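Local coordinates for methyltransferase (Pyrococcus horikoshii, PDB 1IXK), which probably methylates cytidine in tRNA at carbon 5, using S-adenosyl-L-methionine as methyl donor, at residues A[191-196]-A[227-232]. Residues are numbered along the deposited sequence; the frame is centred on the assembly and turned at random.
Sequences ILLDAP and RLLEKG
Leu193 reaches from strand 188-194 onto Leu228 and Leu229 of helix 215-235, inside a beta-alpha-beta crossover of the Rossmann-like methyltransferase fold. The helix leads on to the neighbouring parallel strand 240-246, and its short segment runs back almost exactly antiparallel to the first strand (178°), the two axes 9.7 Å apart. From its CB, which points at the helix but makes no close contact there, Leu193 extends with CG anti to the backbone N (chi1 175°) to a fork that divides its methyls between two successive helix residues. CD1 goes to Leu228, 3.8 Å from its CB, and the two leucines lie slantwise to one another. CD2 goes to Leu229, where it meets backbone as well as side chain. At the far end of the contact Ile191 also faces the helix, its CA 6.8 Å from that of Gly232. Leu242 of strand 240-246 touches both Ile191 and Leu229, and Tyr244 touches Leu193. Asp194, next along the strand, has its side chain turned from the helix and is itself predicted to bind S-adenosyl-L-methionine; Lys132 makes a weak, long ion pair with it. Leu193 CD2 ends 3.5 Å from Leu229 CA and 4.0 Å from Leu229 CD1.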
ATOM      1  N   ILE A 191       4.334  -8.560   9.490  1.00  8.38           N
ATOM      2  CA  ILE A 191       5.256  -7.839   8.619  1.00  9.49           C
ATOM      3  C   ILE A 191       4.507  -7.104   7.516  1.00  8.45           C
ATOM      4  O   ILE A 191       3.635  -7.670   6.862  1.00  8.00           O
ATOM      5  CB  ILE A 191       6.280  -8.792   7.966  1.00 10.94           C
ATOM      6  CG1 ILE A 191       7.160  -9.408   9.055  1.00 12.97           C
ATOM      7  CG2 ILE A 191       7.130  -8.031   6.932  1.00 11.80           C
ATOM      8  CD1 ILE A 191       8.236 -10.309   8.542  1.00 18.73           C
ATOM      9  N   LEU A 192       4.839  -5.832   7.329  1.00  9.51           N
ATOM     10  CA  LEU A 192       4.220  -5.033   6.282  1.00 10.37           C
ATOM     11  C   LEU A 192       5.271  -4.833   5.194  1.00 11.08           C
ATOM     12  O   LEU A 192       6.308  -4.220   5.438  1.00  9.52           O
ATOM     13  CB  LEU A 192       3.778  -3.666   6.820  1.00  9.86           C
ATOM     14  CG  LEU A 192       2.928  -2.823   5.856  1.00 12.42           C
ATOM     15  CD1 LEU A 192       1.570  -3.505   5.655  1.00 13.91           C
ATOM     16  CD2 LEU A 192       2.726  -1.415   6.418  1.00 13.79           C
ATOM     17  N   LEU A 193       5.013  -5.377   4.009  1.00 11.05           N
ATOM     18  CA  LEU A 193       5.930  -5.234   2.883  1.00 14.40           C
ATOM     19  C   LEU A 193       5.211  -4.412   1.834  1.00 17.08           C
ATOM     20  O   LEU A 193       4.588  -4.949   0.909  1.00 14.33           O
ATOM     21  CB  LEU A 193       6.319  -6.601   2.313  1.00 13.53           C
ATOM     22  CG  LEU A 193       7.195  -6.609   1.057  1.00 15.34           C
ATOM     23  CD1 LEU A 193       8.386  -5.651   1.214  1.00 15.48           C
ATOM     24  CD2 LEU A 193       7.672  -8.028   0.812  1.00 14.54           C
ATOM     25  N   ASP A 194       5.290  -3.098   2.008  1.00 19.44           N
ATOM     26  CA  ASP A 194       4.646  -2.141   1.126  1.00 25.02           C
ATOM     27  C   ASP A 194       5.667  -1.443   0.244  1.00 27.73           C
ATOM     28  O   ASP A 194       6.602  -0.816   0.740  1.00 27.29           O
ATOM     29  CB  ASP A 194       3.887  -1.102   1.957  1.00 26.67           C
ATOM     30  CG  ASP A 194       4.729  -0.531   3.097  1.00 29.88           C
ATOM     31  OD1 ASP A 194       4.656   0.695   3.333  1.00 32.42           O
ATOM     32  OD2 ASP A 194       5.454  -1.302   3.768  1.00 27.32           O
ATOM     33  N   ALA A 195       5.486  -1.545  -1.068  1.00 30.90           N
ATOM     34  CA  ALA A 195       6.404  -0.908  -2.003  1.00 33.65           C
ATOM     35  C   ALA A 195       5.977   0.536  -2.239  1.00 36.93           C
ATOM     36  O   ALA A 195       4.799   0.870  -2.112  1.00 37.33           O
ATOM     37  CB  ALA A 195       6.419  -1.671  -3.320  1.00 33.79           C
ATOM     38  N   PRO A 196       6.934   1.416  -2.577  1.00 39.12           N
ATOM     39  CA  PRO A 196       6.621   2.825  -2.827  1.00 40.38           C
ATOM     40  C   PRO A 196       5.522   2.949  -3.878  1.00 41.50           C
ATOM     41  O   PRO A 196       5.544   2.249  -4.892  1.00 41.72           O
ATOM     42  CB  PRO A 196       7.950   3.389  -3.320  1.00 40.50           C
ATOM     43  CG  PRO A 196       8.956   2.557  -2.583  1.00 40.84           C
ATOM     44  CD  PRO A 196       8.380   1.168  -2.725  1.00 40.00           C
ATOM     45  N   ARG A 227      13.224 -10.640  -3.302  1.00 14.28           N
ATOM     46  CA  ARG A 227      14.235 -10.634  -2.244  1.00 15.46           C
ATOM     47  C   ARG A 227      13.644 -10.168  -0.925  1.00 12.65           C
ATOM     48  O   ARG A 227      13.888 -10.768   0.120  1.00 12.12           O
ATOM     49  CB  ARG A 227      15.404  -9.709  -2.599  1.00 18.39           C
ATOM     50  CG  ARG A 227      16.316 -10.199  -3.694  1.00 25.67           C
ATOM     51  CD  ARG A 227      17.383  -9.148  -4.002  1.00 29.49           C
ATOM     52  NE  ARG A 227      18.242  -9.553  -5.110  1.00 35.43           N
ATOM     53  CZ  ARG A 227      19.157 -10.516  -5.038  1.00 37.38           C
ATOM     54  NH1 ARG A 227      19.341 -11.178  -3.903  1.00 37.13           N
ATOM     55  NH2 ARG A 227      19.878 -10.824  -6.108  1.00 39.11           N
ATOM     56  N   LEU A 228      12.879  -9.081  -0.980  1.00 12.03           N
ATOM     57  CA  LEU A 228      12.259  -8.529   0.217  1.00 13.19           C
ATOM     58  C   LEU A 228      11.254  -9.502   0.829  1.00 12.08           C
ATOM     59  O   LEU A 228      11.239  -9.707   2.041  1.00 11.14           O
ATOM     60  CB  LEU A 228      11.563  -7.203  -0.117  1.00 18.01           C
ATOM     61  CG  LEU A 228      12.509  -6.044  -0.449  1.00 18.51           C
ATOM     62  CD1 LEU A 228      11.746  -4.896  -1.088  1.00 21.12           C
ATOM     63  CD2 LEU A 228      13.213  -5.600   0.819  1.00 19.97           C
ATOM     64  N   LEU A 229      10.423 -10.104  -0.013  1.00 13.24           N
ATOM     65  CA  LEU A 229       9.419 -11.043   0.468  1.00 12.59           C
ATOM     66  C   LEU A 229      10.068 -12.255   1.133  1.00 12.37           C
ATOM     67  O   LEU A 229       9.590 -12.737   2.160  1.00 13.44           O
ATOM     68  CB  LEU A 229       8.521 -11.477  -0.688  1.00 12.45           C
ATOM     69  CG  LEU A 229       7.375 -12.435  -0.348  1.00 10.98           C
ATOM     70  CD1 LEU A 229       6.502 -11.847   0.760  1.00 11.85           C
ATOM     71  CD2 LEU A 229       6.561 -12.692  -1.602  1.00 10.82           C
ATOM     72  N   GLU A 230      11.161 -12.749   0.556  1.00 15.18           N
ATOM     73  CA  GLU A 230      11.852 -13.890   1.144  1.00 16.17           C
ATOM     74  C   GLU A 230      12.457 -13.524   2.501  1.00 16.25           C
ATOM     75  O   GLU A 230      12.349 -14.293   3.455  1.00 15.00           O
ATOM     76  CB  GLU A 230      12.942 -14.412   0.200  1.00 17.36           C
ATOM     77  CG  GLU A 230      13.816 -15.490   0.814  1.00 20.85           C
ATOM     78  CD  GLU A 230      14.538 -16.329  -0.229  1.00 25.28           C
ATOM     79  OE1 GLU A 230      14.914 -15.781  -1.284  1.00 26.58           O
ATOM     80  OE2 GLU A 230      14.737 -17.539   0.019  1.00 28.27           O
ATOM     81  N   LYS A 231      13.088 -12.355   2.601  1.00 16.52           N
ATOM     82  CA  LYS A 231      13.673 -11.940   3.877  1.00 17.79           C
ATOM     83  C   LYS A 231      12.579 -11.750   4.935  1.00 17.49           C
ATOM     84  O   LYS A 231      12.771 -12.078   6.106  1.00 17.89           O
ATOM     85  CB  LYS A 231      14.458 -10.629   3.723  1.00 20.71           C
ATOM     86  CG  LYS A 231      15.701 -10.723   2.839  1.00 24.95           C
ATOM     87  CD  LYS A 231      16.659 -11.821   3.307  1.00 27.74           C
ATOM     88  CE  LYS A 231      17.099 -11.608   4.747  1.00 31.13           C
ATOM     89  NZ  LYS A 231      18.006 -12.691   5.231  1.00 34.81           N
ATOM     90  N   GLY A 232      11.438 -11.213   4.515  1.00 16.26           N
ATOM     91  CA  GLY A 232      10.337 -10.995   5.439  1.00 16.20           C
ATOM     92  C   GLY A 232       9.768 -12.301   5.973  1.00 14.55           C
ATOM     93  O   GLY A 232       9.568 -12.464   7.181  1.00 12.77           O
TER